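Local coordinates for exopolysaccharide biosynthesis protein (Pantoea stewartii subsp. stewartii DC283, PDB 6TGF), which modifies the glycan of the bacterial biofilm, probably as a hydrolase, and has a trimeric, bacteriophage tailspike-like parallel beta-helix fold, at residues 236-241 against 255-261; 376-380 against 408-414; 477-483 against 507-513. All blocks are in the same frame, centred on the assembly; numbering follows the deposited sequence.

The three contacts follow one another along the chain, each closing before the next opens. Interaction 1 packs the loop 236-241 on helix 252-265, just before the first strands of the beta-helix. Interaction 2 joins 376-380 to 408-414, about 31 Å away between centres. Interaction 3 pairs strands 479-488 and 511-514, with its centre about 20 Å from that of interaction 2 and about 46 Å from that of interaction 1. None of the three touches another. The sequence order is thus also an order along the elongated beta-helix. Interaction 1 lies within one chain, whereas interactions 2 and 3 also meet the second subunit, and interaction 3 the third as well.

Interaction 1: 236-241 against 255-261; sequences LSLFDF and IKAMYQW. With EDO (1,2-ethanediol), chain C.
The ring of Phe-241 lies against the backbone and side chain of Met-258. CA of Met-258 sits over one ring face, 3.5 Å from the centroid of the Phe-241 ring and 15° off its normal. This is a CH-pi contact. CG of Met-258 reaches CE1 of Phe-241 at 3.6 Å. Ala-257 CB and Trp-261 CB also touch the ring, the latter obliquely. The indole of Trp-261 is oblique to it, with the Phe-241 ring plane turned 55° from the five-membered ring.

The Met-258 chain is extended, with CG anti to the backbone N (chi1 -171°). It runs across Phe-241 toward Leu-236 and Leu-238. Its SD meets CD2 of Leu-238 at 3.6 Å, and its CE touches the backbone at Leu-236. SD is also an oblique Met-aromatic neighbour of Phe-241. On one flank, CD1 of Leu-238 meets CG1 of Ile-255 at 3.6 Å. On the other, CD1 of Leu-236 reaches CH2 of Trp-261 at 3.5 Å. Val-271 of the first beta-helix strands touches both Leu-238 and Ile-255.

The looser side carries the polar groups. Asp-240 OD2 accepts the N-H of Ser-237 at 3.0 Å, and its OD1 forms a salt bridge with Arg-228. Lys-256 and Gln-260 lie on the exposed side of the helix. A 1,2-ethanediol makes a weak hydrogen bond to Phe-241 O.

No hydrogen bond links the two segments. Their cohesion is therefore apolar and aromatic, while polar bonds hold the loop in shape.

Interaction 2: 376-380 against 408-414; sequences LDTLD and WDHSTAI. With EDO (1,2-ethanediol), chain L.
Neighbouring turns of the parallel beta-helix meet here, at a corner where the chain bends at Leu-379. The residues run in parallel register, Thr-378 beside Ser-411 and Asp-380 beside Ala-413. One direct hydrogen bond joins them. The N-H of Thr-412 donates to Thr-378 O, with 3.0 Å between Thr-412 N and that oxygen. The bond is bent, with an angle of 134° at the hydrogen, and the donor stands above the carbonyl plane, 42° out of it.

Two waters add bridges. One accepts from Thr-378 N and donates to Ser-411 OG. The other donates to Asp-380 OD1 and to Ala-413 O, the latter at 2.6 Å. Asp-380 OD1 also lies 3.4 Å from the methyl CB of Ala-413.

The apolar touches are few. Thr-378 CG2 lies anti to its backbone N, which brings this methyl to Ile-414 CD1 at 3.6 Å. The two side chains cross at about a right angle. At the N-terminal end of 408-414, Trp-408 CB is 3.4 Å from Asp-377 OD1, and the carboxylate and indole planes are 37° apart. The polar end of Asp-377 is held by Ser-401, which bonds to OD2. At the indole edge, CD2 of Leu-379 comes within 4.1 Å of CZ3 of Trp-408. A 1,2-ethanediol donates through its O2 to Leu-379 O at 2.8 Å.

Strand 356-366 borders the contact through Phe-357, which touches Leu-379 and Asp-380. Strand 435-436 borders it through Cys-435, against Ser-411 and Ile-414. Trp-444 of the second subunit packs on Thr-412 and Ala-413, so this corner also faces the trimer interface.

Interaction 3: 477-483 against 507-513; sequences HSRLNTR and EMGSTRV
Leu-480 and Thr-482 carry the backbone hydrogen bonds to the next strand. Thr-511 N donates to Leu-480 O at 2.9 Å, Thr-482 N to Thr-511 O at 3.1 Å, and Val-513 N to Thr-482 O at 3.0 Å. The axes of 479-483 and 511-513 lie 5° from parallel and 4.9 Å apart.

One side-chain bond extends this ladder. Ser-510 OG, anti to its carbonyl carbon (chi1 -69°), points across to Leu-480 N and accepts its N-H at 2.9 Å. Asn-495 is a second partner of this hydroxyl.

Charged groups meet through water. Arg-479 NH1 and Glu-507 OE2 are 4.5 Å apart, too far for a salt bridge. A water accepts from NH1 and donates to both OE2 and O of Glu-507. Arg-651 of the second subunit forms a salt bridge with Glu-507.

A sulfur-aromatic contact puts Met-508 SD at the edge of the His-477 imidazole, 5.0 Å from the ring centroid. In side-by-side packing, CG of Arg-512 passes 3.5 Å from OG1 of Thr-482.

Asn-481 bonds to Val-513 of the second subunit, and Arg-483 to Asp-462 of its own chain and of the third. These bonds between subunits fit the trimeric, tailspike-like form. The in-register parallel pairing of successive turns is itself characteristic of a parallel beta-helix.

Interaction 1: 236-241 against 255-261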
loop_
_atom_site.group_PDB
_atom_site.type_symbol
_atom_site.label_atom_id
_atom_site.label_comp_id
_atom_site.label_asym_id
_atom_site.label_seq_id
_atom_site.Cartn_x
_atom_site.Cartn_y
_atom_site.Cartn_z
ATOM N N LEU B 236 -17.651 20.613 12.310
ATOM C CA LEU B 236 -18.932 21.017 11.668
ATOM C C LEU B 236 -19.412 19.882 10.754
ATOM O O LEU B 236 -18.554 19.167 10.194
ATOM C CB LEU B 236 -18.737 22.312 10.869
ATOM C CG LEU B 236 -18.644 23.602 11.683
ATOM C CD1 LEU B 236 -18.230 24.766 10.796
ATOM C CD2 LEU B 236 -19.961 23.918 12.376
ATOM N N SER B 237 -20.732 19.722 10.626
ATOM C CA SER B 237 -21.397 18.749 9.720
ATOM C C SER B 237 -22.582 19.427 9.026
ATOM O O SER B 237 -22.889 20.580 9.379
ATOM C CB SER B 237 -21.830 17.510 10.465
ATOM O OG SER B 237 -22.919 17.789 11.334
ATOM N N LEU B 238 -23.227 18.728 8.088
ATOM C CA LEU B 238 -24.379 19.250 7.303
ATOM C C LEU B 238 -25.590 19.476 8.218
ATOM O O LEU B 238 -26.475 20.256 7.816
ATOM C CB LEU B 238 -24.712 18.278 6.166
ATOM C CG LEU B 238 -23.754 18.304 4.975
ATOM C CD1 LEU B 238 -24.027 17.137 4.040
ATOM C CD2 LEU B 238 -23.851 19.621 4.221
ATOM N N PHE B 239 -25.635 18.828 9.391
ATOM C CA PHE B 239 -26.657 19.069 10.446
ATOM C C PHE B 239 -26.653 20.555 10.827
ATOM O O PHE B 239 -27.744 21.119 11.033
ATOM C CB PHE B 239 -26.414 18.206 11.690
ATOM C CG PHE B 239 -26.817 16.752 11.597
ATOM C CD1 PHE B 239 -27.670 16.290 10.603
ATOM C CD2 PHE B 239 -26.369 15.843 12.544
ATOM C CE1 PHE B 239 -28.037 14.954 10.543
ATOM C CE2 PHE B 239 -26.739 14.508 12.484
ATOM C CZ PHE B 239 -27.573 14.065 11.485
ATOM N N ASP B 240 -25.465 21.166 10.896
ATOM C CA ASP B 240 -25.268 22.596 11.258
ATOM C C ASP B 240 -25.797 23.502 10.141
ATOM O O ASP B 240 -26.089 24.676 10.441
ATOM C CB ASP B 240 -23.796 22.901 11.551
ATOM C CG ASP B 240 -23.249 22.140 12.745
ATOM O OD1 ASP B 240 -23.877 22.209 13.821
ATOM O OD2 ASP B 240 -22.210 21.473 12.585
ATOM N N PHE B 241 -25.906 22.985 8.910
ATOM C CA PHE B 241 -26.402 23.718 7.715
ATOM C C PHE B 241 -27.842 23.297 7.382
ATOM O O PHE B 241 -28.351 23.713 6.324
ATOM C CB PHE B 241 -25.430 23.530 6.546
ATOM C CG PHE B 241 -24.155 24.323 6.688
ATOM C CD1 PHE B 241 -23.106 23.850 7.461
ATOM C CD2 PHE B 241 -24.014 25.557 6.068
ATOM C CE1 PHE B 241 -21.939 24.588 7.604
ATOM C CE2 PHE B 241 -22.847 26.295 6.212
ATOM C CZ PHE B 241 -21.812 25.808 6.977
ATOM N N ILE B 255 -25.998 21.100 1.623
ATOM C CA ILE B 255 -24.738 20.733 0.907
ATOM C C ILE B 255 -24.224 21.959 0.142
ATOM O O ILE B 255 -23.010 22.225 0.214
ATOM C CB ILE B 255 -24.963 19.514 -0.013
ATOM C CG1 ILE B 255 -25.196 18.239 0.803
ATOM C CG2 ILE B 255 -23.807 19.348 -0.991
ATOM C CD1 ILE B 255 -25.772 17.090 0.009
ATOM N N LYS B 256 -25.116 22.669 -0.558
ATOM C CA LYS B 256 -24.796 23.909 -1.317
ATOM C C LYS B 256 -24.350 25.012 -0.349
ATOM O O LYS B 256 -23.380 25.722 -0.675
ATOM C CB LYS B 256 -26.002 24.360 -2.147
ATOM C CG LYS B 256 -26.341 23.462 -3.329
ATOM C CD LYS B 256 -27.261 24.117 -4.335
ATOM C CE LYS B 256 -27.880 23.141 -5.314
ATOM N NZ LYS B 256 -29.325 22.938 -5.053
ATOM N N ALA B 257 -25.034 25.149 0.793
ATOM C CA ALA B 257 -24.760 26.167 1.835
ATOM C C ALA B 257 -23.378 25.924 2.454
ATOM O O ALA B 257 -22.574 26.881 2.504
ATOM C CB ALA B 257 -25.843 26.142 2.885
ATOM N N MET B 258 -23.118 24.691 2.908
ATOM C CA MET B 258 -21.846 24.295 3.570
ATOM C C MET B 258 -20.694 24.425 2.569
ATOM O O MET B 258 -19.594 24.836 2.993
ATOM C CB MET B 258 -21.899 22.858 4.100
ATOM C CG MET B 258 -20.699 22.501 4.960
ATOM S SD MET B 258 -20.859 20.903 5.787
ATOM C CE MET B 258 -19.512 21.009 6.963
ATOM N N TYR B 259 -20.935 24.088 1.298
ATOM C CA TYR B 259 -19.930 24.200 0.211
ATOM C C TYR B 259 -19.532 25.668 0.035
ATOM O O TYR B 259 -18.334 25.981 0.138
ATOM C CB TYR B 259 -20.446 23.651 -1.122
ATOM C CG TYR B 259 -19.402 23.698 -2.209
ATOM C CD1 TYR B 259 -18.213 23.008 -2.057
ATOM C CD2 TYR B 259 -19.570 24.455 -3.358
ATOM C CE1 TYR B 259 -17.224 23.047 -3.025
ATOM C CE2 TYR B 259 -18.593 24.501 -4.341
ATOM C CZ TYR B 259 -17.416 23.792 -4.173
ATOM O OH TYR B 259 -16.432 23.807 -5.117
ATOM N N GLN B 260 -20.518 26.530 -0.223
ATOM C CA GLN B 260 -20.302 27.973 -0.515
ATOM C C GLN B 260 -19.634 28.638 0.695
ATOM O O GLN B 260 -18.773 29.508 0.477
ATOM C CB GLN B 260 -21.615 28.668 -0.880
ATOM C CG GLN B 260 -21.412 29.898 -1.754
ATOM C CD GLN B 260 -22.469 30.954 -1.530
ATOM O OE1 GLN B 260 -22.718 31.380 -0.403
ATOM N NE2 GLN B 260 -23.091 31.396 -2.611
ATOM N N TRP B 261 -20.011 28.235 1.916
ATOM C CA TRP B 261 -19.376 28.693 3.182
ATOM C C TRP B 261 -17.880 28.356 3.158
ATOM O O TRP B 261 -17.068 29.277 3.363
ATOM C CB TRP B 261 -20.058 28.080 4.414
ATOM C CG TRP B 261 -19.268 28.268 5.674
ATOM C CD1 TRP B 261 -19.220 29.388 6.453
ATOM C CD2 TRP B 261 -18.383 27.314 6.290
ATOM N NE1 TRP B 261 -18.375 29.194 7.513
ATOM C CE2 TRP B 261 -17.848 27.933 7.441
ATOM C CE3 TRP B 261 -17.994 26.005 5.986
ATOM C CZ2 TRP B 261 -16.949 27.281 8.284
ATOM C CZ3 TRP B 261 -17.105 25.362 6.821
ATOM C CH2 TRP B 261 -16.591 25.994 7.954
HETATM C C1 EDO C . -31.445 23.255 4.856
HETATM O O1 EDO C . -30.879 24.371 4.198
HETATM C C2 EDO C . -32.604 23.612 5.717
HETATM O O2 EDO C . -33.873 23.319 5.157
#

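Interaction 2: 376-380 against 408-414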
loop_
_atom_site.group_PDB
_atom_site.type_symbol
_atom_site.label_atom_id
_atom_site.label_comp_id
_atom_site.label_asym_id
_atom_site.label_seq_id
_atom_site.Cartn_x
_atom_site.Cartn_y
_atom_site.Cartn_z
ATOM N N LEU B 376 -11.776 13.881 -15.839
ATOM C CA LEU B 376 -11.293 14.508 -17.099
ATOM C C LEU B 376 -9.845 14.982 -16.923
ATOM O O LEU B 376 -9.549 15.605 -15.888
ATOM C CB LEU B 376 -12.220 15.675 -17.452
ATOM C CG LEU B 376 -11.974 16.332 -18.809
ATOM C CD1 LEU B 376 -12.206 15.352 -19.950
ATOM C CD2 LEU B 376 -12.856 17.559 -18.975
ATOM N N ASP B 377 -8.984 14.694 -17.905
ATOM C CA ASP B 377 -7.562 15.131 -17.951
ATOM C C ASP B 377 -6.898 14.833 -16.601
ATOM O O ASP B 377 -6.283 15.750 -16.018
ATOM C CB ASP B 377 -7.462 16.615 -18.311
ATOM C CG ASP B 377 -8.039 16.963 -19.671
ATOM O OD1 ASP B 377 -8.046 16.082 -20.553
ATOM O OD2 ASP B 377 -8.474 18.118 -19.836
ATOM N N THR B 378 -7.027 13.593 -16.127
ATOM C CA THR B 378 -6.505 13.126 -14.816
ATOM C C THR B 378 -4.973 13.204 -14.819
ATOM O O THR B 378 -4.358 12.687 -15.772
ATOM C CB THR B 378 -6.997 11.707 -14.506
ATOM O OG1 THR B 378 -8.423 11.743 -14.457
ATOM C CG2 THR B 378 -6.452 11.167 -13.203
ATOM N N LEU B 379 -4.395 13.832 -13.790
ATOM C CA LEU B 379 -2.928 13.905 -13.557
ATOM C C LEU B 379 -2.516 12.874 -12.502
ATOM O O LEU B 379 -1.357 12.425 -12.547
ATOM C CB LEU B 379 -2.558 15.322 -13.112
ATOM C CG LEU B 379 -2.638 16.396 -14.194
ATOM C CD1 LEU B 379 -2.363 17.770 -13.607
ATOM C CD2 LEU B 379 -1.671 16.103 -15.332
ATOM N N ASP B 380 -3.425 12.534 -11.582
ATOM C CA ASP B 380 -3.202 11.556 -10.483
ATOM C C ASP B 380 -4.564 11.154 -9.907
ATOM O O ASP B 380 -5.318 12.058 -9.494
ATOM C CB ASP B 380 -2.280 12.142 -9.410
ATOM C CG ASP B 380 -1.863 11.153 -8.335
ATOM O OD1 ASP B 380 -1.067 10.245 -8.652
ATOM O OD2 ASP B 380 -2.340 11.295 -7.190
ATOM N N TRP B 408 -3.635 17.336 -23.890
ATOM C CA TRP B 408 -4.585 16.563 -23.044
ATOM C C TRP B 408 -5.291 15.499 -23.890
ATOM O O TRP B 408 -6.448 15.727 -24.284
ATOM C CB TRP B 408 -5.573 17.519 -22.367
ATOM C CG TRP B 408 -4.889 18.704 -21.762
ATOM C CD1 TRP B 408 -4.672 19.917 -22.349
ATOM C CD2 TRP B 408 -4.280 18.772 -20.462
ATOM N NE1 TRP B 408 -3.989 20.742 -21.498
ATOM C CE2 TRP B 408 -3.734 20.068 -20.332
ATOM C CE3 TRP B 408 -4.151 17.874 -19.396
ATOM C CZ2 TRP B 408 -3.073 20.482 -19.177
ATOM C CZ3 TRP B 408 -3.499 18.284 -18.255
ATOM C CH2 TRP B 408 -2.968 19.571 -18.149
ATOM N N ASP B 409 -4.613 14.376 -24.141
ATOM C CA ASP B 409 -5.120 13.259 -24.984
ATOM C C ASP B 409 -4.975 11.919 -24.246
ATOM O O ASP B 409 -4.998 10.876 -24.933
ATOM C CB ASP B 409 -4.402 13.235 -26.337
ATOM C CG ASP B 409 -2.913 12.934 -26.256
ATOM O OD1 ASP B 409 -2.353 13.010 -25.143
ATOM O OD2 ASP B 409 -2.323 12.628 -27.311
ATOM N N HIS B 410 -4.845 11.931 -22.913
ATOM C CA HIS B 410 -4.693 10.704 -22.084
ATOM C C HIS B 410 -4.934 11.006 -20.599
ATOM O O HIS B 410 -5.149 12.184 -20.254
ATOM C CB HIS B 410 -3.317 10.063 -22.319
ATOM C CG HIS B 410 -2.168 10.847 -21.781
ATOM N ND1 HIS B 410 -1.748 12.032 -22.351
ATOM C CD2 HIS B 410 -1.336 10.611 -20.743
ATOM C CE1 HIS B 410 -0.716 12.500 -21.679
ATOM N NE2 HIS B 410 -0.442 11.646 -20.688
ATOM N N SER B 411 -4.920 9.954 -19.774
ATOM C CA SER B 411 -4.997 9.996 -18.290
ATOM C C SER B 411 -3.657 9.530 -17.710
ATOM O O SER B 411 -2.966 8.748 -18.389
ATOM C CB SER B 411 -6.143 9.152 -17.790
ATOM O OG SER B 411 -7.374 9.573 -18.364
ATOM N N THR B 412 -3.302 9.993 -16.507
ATOM C CA THR B 412 -1.976 9.754 -15.875
ATOM C C THR B 412 -2.150 9.312 -14.417
ATOM O O THR B 412 -3.054 9.837 -13.741
ATOM C CB THR B 412 -1.091 11.005 -15.975
ATOM O OG1 THR B 412 -0.967 11.341 -17.358
ATOM C CG2 THR B 412 0.284 10.813 -15.373
ATOM N N ALA B 413 -1.301 8.381 -13.970
ATOM C CA ALA B 413 -1.127 7.957 -12.560
ATOM C C ALA B 413 -2.479 7.575 -11.943
ATOM O O ALA B 413 -2.831 8.132 -10.883
ATOM C CB ALA B 413 -0.439 9.053 -11.784
ATOM N N ILE B 414 -3.202 6.655 -12.589
ATOM C CA ILE B 414 -4.442 6.025 -12.047
ATOM C C ILE B 414 -4.006 4.828 -11.196
ATOM O O ILE B 414 -3.334 3.936 -11.747
ATOM C CB ILE B 414 -5.409 5.596 -13.173
ATOM C CG1 ILE B 414 -5.638 6.698 -14.215
ATOM C CG2 ILE B 414 -6.717 5.081 -12.584
ATOM C CD1 ILE B 414 -6.744 7.671 -13.886
HETATM C C1 EDO L . 1.996 14.786 -11.311
HETATM O O1 EDO L . 1.774 13.695 -10.440
HETATM C C2 EDO L . 2.193 14.370 -12.720
HETATM O O2 EDO L . 1.200 13.476 -13.188
HETATM O O HOH W 1 -8.789 11.560 -17.199
HETATM O O HOH W 2 -1.573 7.533 -8.708
#

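Interaction 3: 477-483 against 507-513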
loop_
_atom_site.group_PDB
_atom_site.type_symbol
_atom_site.label_atom_id
_atom_site.label_comp_id
_atom_site.label_asym_id
_atom_site.label_seq_id
_atom_site.Cartn_x
_atom_site.Cartn_y
_atom_site.Cartn_z
ATOM N N HIS B 477 -3.605 -2.896 -27.424
ATOM C CA HIS B 477 -2.356 -2.089 -27.522
ATOM C C HIS B 477 -1.893 -1.632 -26.132
ATOM O O HIS B 477 -1.080 -0.691 -26.071
ATOM C CB HIS B 477 -2.559 -0.875 -28.445
ATOM C CG HIS B 477 -2.999 -1.219 -29.827
ATOM N ND1 HIS B 477 -2.160 -1.822 -30.745
ATOM C CD2 HIS B 477 -4.178 -1.031 -30.458
ATOM C CE1 HIS B 477 -2.809 -2.001 -31.876
ATOM N NE2 HIS B 477 -4.049 -1.524 -31.729
ATOM N N SER B 478 -2.378 -2.267 -25.059
ATOM C CA SER B 478 -2.123 -1.844 -23.658
ATOM C C SER B 478 -0.814 -2.468 -23.161
ATOM O O SER B 478 -0.643 -3.690 -23.319
ATOM C CB SER B 478 -3.280 -2.188 -22.758
ATOM O OG SER B 478 -3.255 -1.388 -21.586
ATOM N N ARG B 479 0.067 -1.648 -22.583
ATOM C CA ARG B 479 1.410 -2.057 -22.091
ATOM C C ARG B 479 1.268 -2.595 -20.662
ATOM O O ARG B 479 1.373 -1.793 -19.711
ATOM C CB ARG B 479 2.378 -0.870 -22.167
ATOM C CG ARG B 479 2.512 -0.258 -23.554
ATOM C CD ARG B 479 3.318 1.027 -23.535
ATOM N NE ARG B 479 2.577 2.160 -22.998
ATOM C CZ ARG B 479 3.113 3.331 -22.659
ATOM N NH1 ARG B 479 4.413 3.539 -22.786
ATOM N NH2 ARG B 479 2.341 4.294 -22.185
ATOM N N LEU B 480 1.030 -3.904 -20.522
ATOM C CA LEU B 480 0.716 -4.561 -19.224
ATOM C C LEU B 480 1.997 -5.122 -18.596
ATOM O O LEU B 480 2.878 -5.580 -19.346
ATOM C CB LEU B 480 -0.319 -5.668 -19.451
ATOM C CG LEU B 480 -1.587 -5.251 -20.195
ATOM C CD1 LEU B 480 -2.617 -6.371 -20.164
ATOM C CD2 LEU B 480 -2.178 -3.972 -19.617
ATOM N N ASN B 481 2.075 -5.071 -17.263
ATOM C CA ASN B 481 3.181 -5.618 -16.432
ATOM C C ASN B 481 2.542 -6.304 -15.216
ATOM O O ASN B 481 2.299 -5.614 -14.205
ATOM C CB ASN B 481 4.175 -4.511 -16.063
ATOM C CG ASN B 481 5.516 -5.030 -15.591
ATOM O OD1 ASN B 481 5.630 -6.170 -15.144
ATOM N ND2 ASN B 481 6.540 -4.197 -15.685
ATOM N N THR B 482 2.250 -7.606 -15.320
ATOM C CA THR B 482 1.241 -8.296 -14.469
ATOM C C THR B 482 1.881 -9.406 -13.628
ATOM O O THR B 482 2.884 -9.995 -14.075
ATOM C CB THR B 482 0.091 -8.850 -15.322
ATOM O OG1 THR B 482 0.507 -10.076 -15.925
ATOM C CG2 THR B 482 -0.363 -7.888 -16.399
ATOM N N ARG B 483 1.296 -9.673 -12.455
ATOM C CA ARG B 483 1.606 -10.843 -11.589
ATOM C C ARG B 483 0.308 -11.411 -11.005
ATOM O O ARG B 483 -0.558 -10.612 -10.598
ATOM C CB ARG B 483 2.548 -10.459 -10.445
ATOM C CG ARG B 483 3.947 -10.056 -10.888
ATOM C CD ARG B 483 4.878 -9.897 -9.701
ATOM N NE ARG B 483 4.404 -8.876 -8.778
ATOM C CZ ARG B 483 4.888 -8.663 -7.559
ATOM N NH1 ARG B 483 5.877 -9.407 -7.088
ATOM N NH2 ARG B 483 4.375 -7.705 -6.808
ATOM N N GLU B 507 6.589 1.276 -28.767
ATOM C CA GLU B 507 6.189 1.341 -27.335
ATOM C C GLU B 507 5.406 0.083 -26.938
ATOM O O GLU B 507 5.214 -0.121 -25.726
ATOM C CB GLU B 507 5.353 2.594 -27.066
ATOM C CG GLU B 507 6.056 3.893 -27.416
ATOM C CD GLU B 507 7.339 4.179 -26.652
ATOM O OE1 GLU B 507 7.971 5.216 -26.935
ATOM O OE2 GLU B 507 7.709 3.372 -25.777
ATOM N N MET B 508 4.987 -0.734 -27.909
ATOM C CA MET B 508 4.044 -1.865 -27.694
ATOM C C MET B 508 4.749 -3.033 -26.998
ATOM O O MET B 508 5.991 -3.112 -27.070
ATOM C CB MET B 508 3.452 -2.347 -29.023
ATOM C CG MET B 508 2.562 -1.318 -29.689
ATOM S SD MET B 508 1.133 -0.869 -28.668
ATOM C CE MET B 508 1.721 0.633 -27.885
ATOM N N GLY B 509 3.959 -3.893 -26.349
ATOM C CA GLY B 509 4.412 -5.108 -25.647
ATOM C C GLY B 509 3.845 -5.184 -24.239
ATOM O O GLY B 509 3.613 -4.120 -23.636
ATOM N N SER B 510 3.617 -6.403 -23.745
ATOM C CA SER B 510 3.248 -6.718 -22.341
ATOM C C SER B 510 4.178 -7.811 -21.806
ATOM O O SER B 510 4.650 -8.635 -22.614
ATOM C CB SER B 510 1.803 -7.140 -22.237
ATOM O OG SER B 510 0.933 -6.048 -22.487
ATOM N N THR B 511 4.429 -7.805 -20.494
ATOM C CA THR B 511 5.153 -8.876 -19.761
ATOM C C THR B 511 4.223 -9.433 -18.677
ATOM O O THR B 511 3.694 -8.636 -17.880
ATOM C CB THR B 511 6.486 -8.367 -19.197
ATOM O OG1 THR B 511 7.317 -8.042 -20.311
ATOM C CG2 THR B 511 7.190 -9.378 -18.318
ATOM N N ARG B 512 4.022 -10.751 -18.678
ATOM C CA ARG B 512 3.186 -11.475 -17.690
ATOM C C ARG B 512 4.099 -12.408 -16.891
ATOM O O ARG B 512 4.592 -13.396 -17.471
ATOM C CB ARG B 512 2.060 -12.232 -18.401
ATOM C CG ARG B 512 1.073 -11.332 -19.132
ATOM C CD ARG B 512 -0.014 -12.122 -19.836
ATOM N NE ARG B 512 0.504 -12.915 -20.945
ATOM C CZ ARG B 512 -0.158 -13.892 -21.565
ATOM N NH1 ARG B 512 -1.387 -14.219 -21.194
ATOM N NH2 ARG B 512 0.418 -14.547 -22.561
ATOM N N VAL B 513 4.341 -12.073 -15.621
ATOM C CA VAL B 513 5.134 -12.899 -14.666
ATOM C C VAL B 513 4.145 -13.687 -13.804
ATOM O O VAL B 513 3.455 -13.060 -12.979
ATOM C CB VAL B 513 6.078 -12.030 -13.814
ATOM C CG1 VAL B 513 6.865 -12.859 -12.811
ATOM C CG2 VAL B 513 7.023 -11.215 -14.684
HETATM O O HOH W 3 6.566 1.346 -23.790
HETATM O O HOH W 4 1.096 -12.331 -14.658
#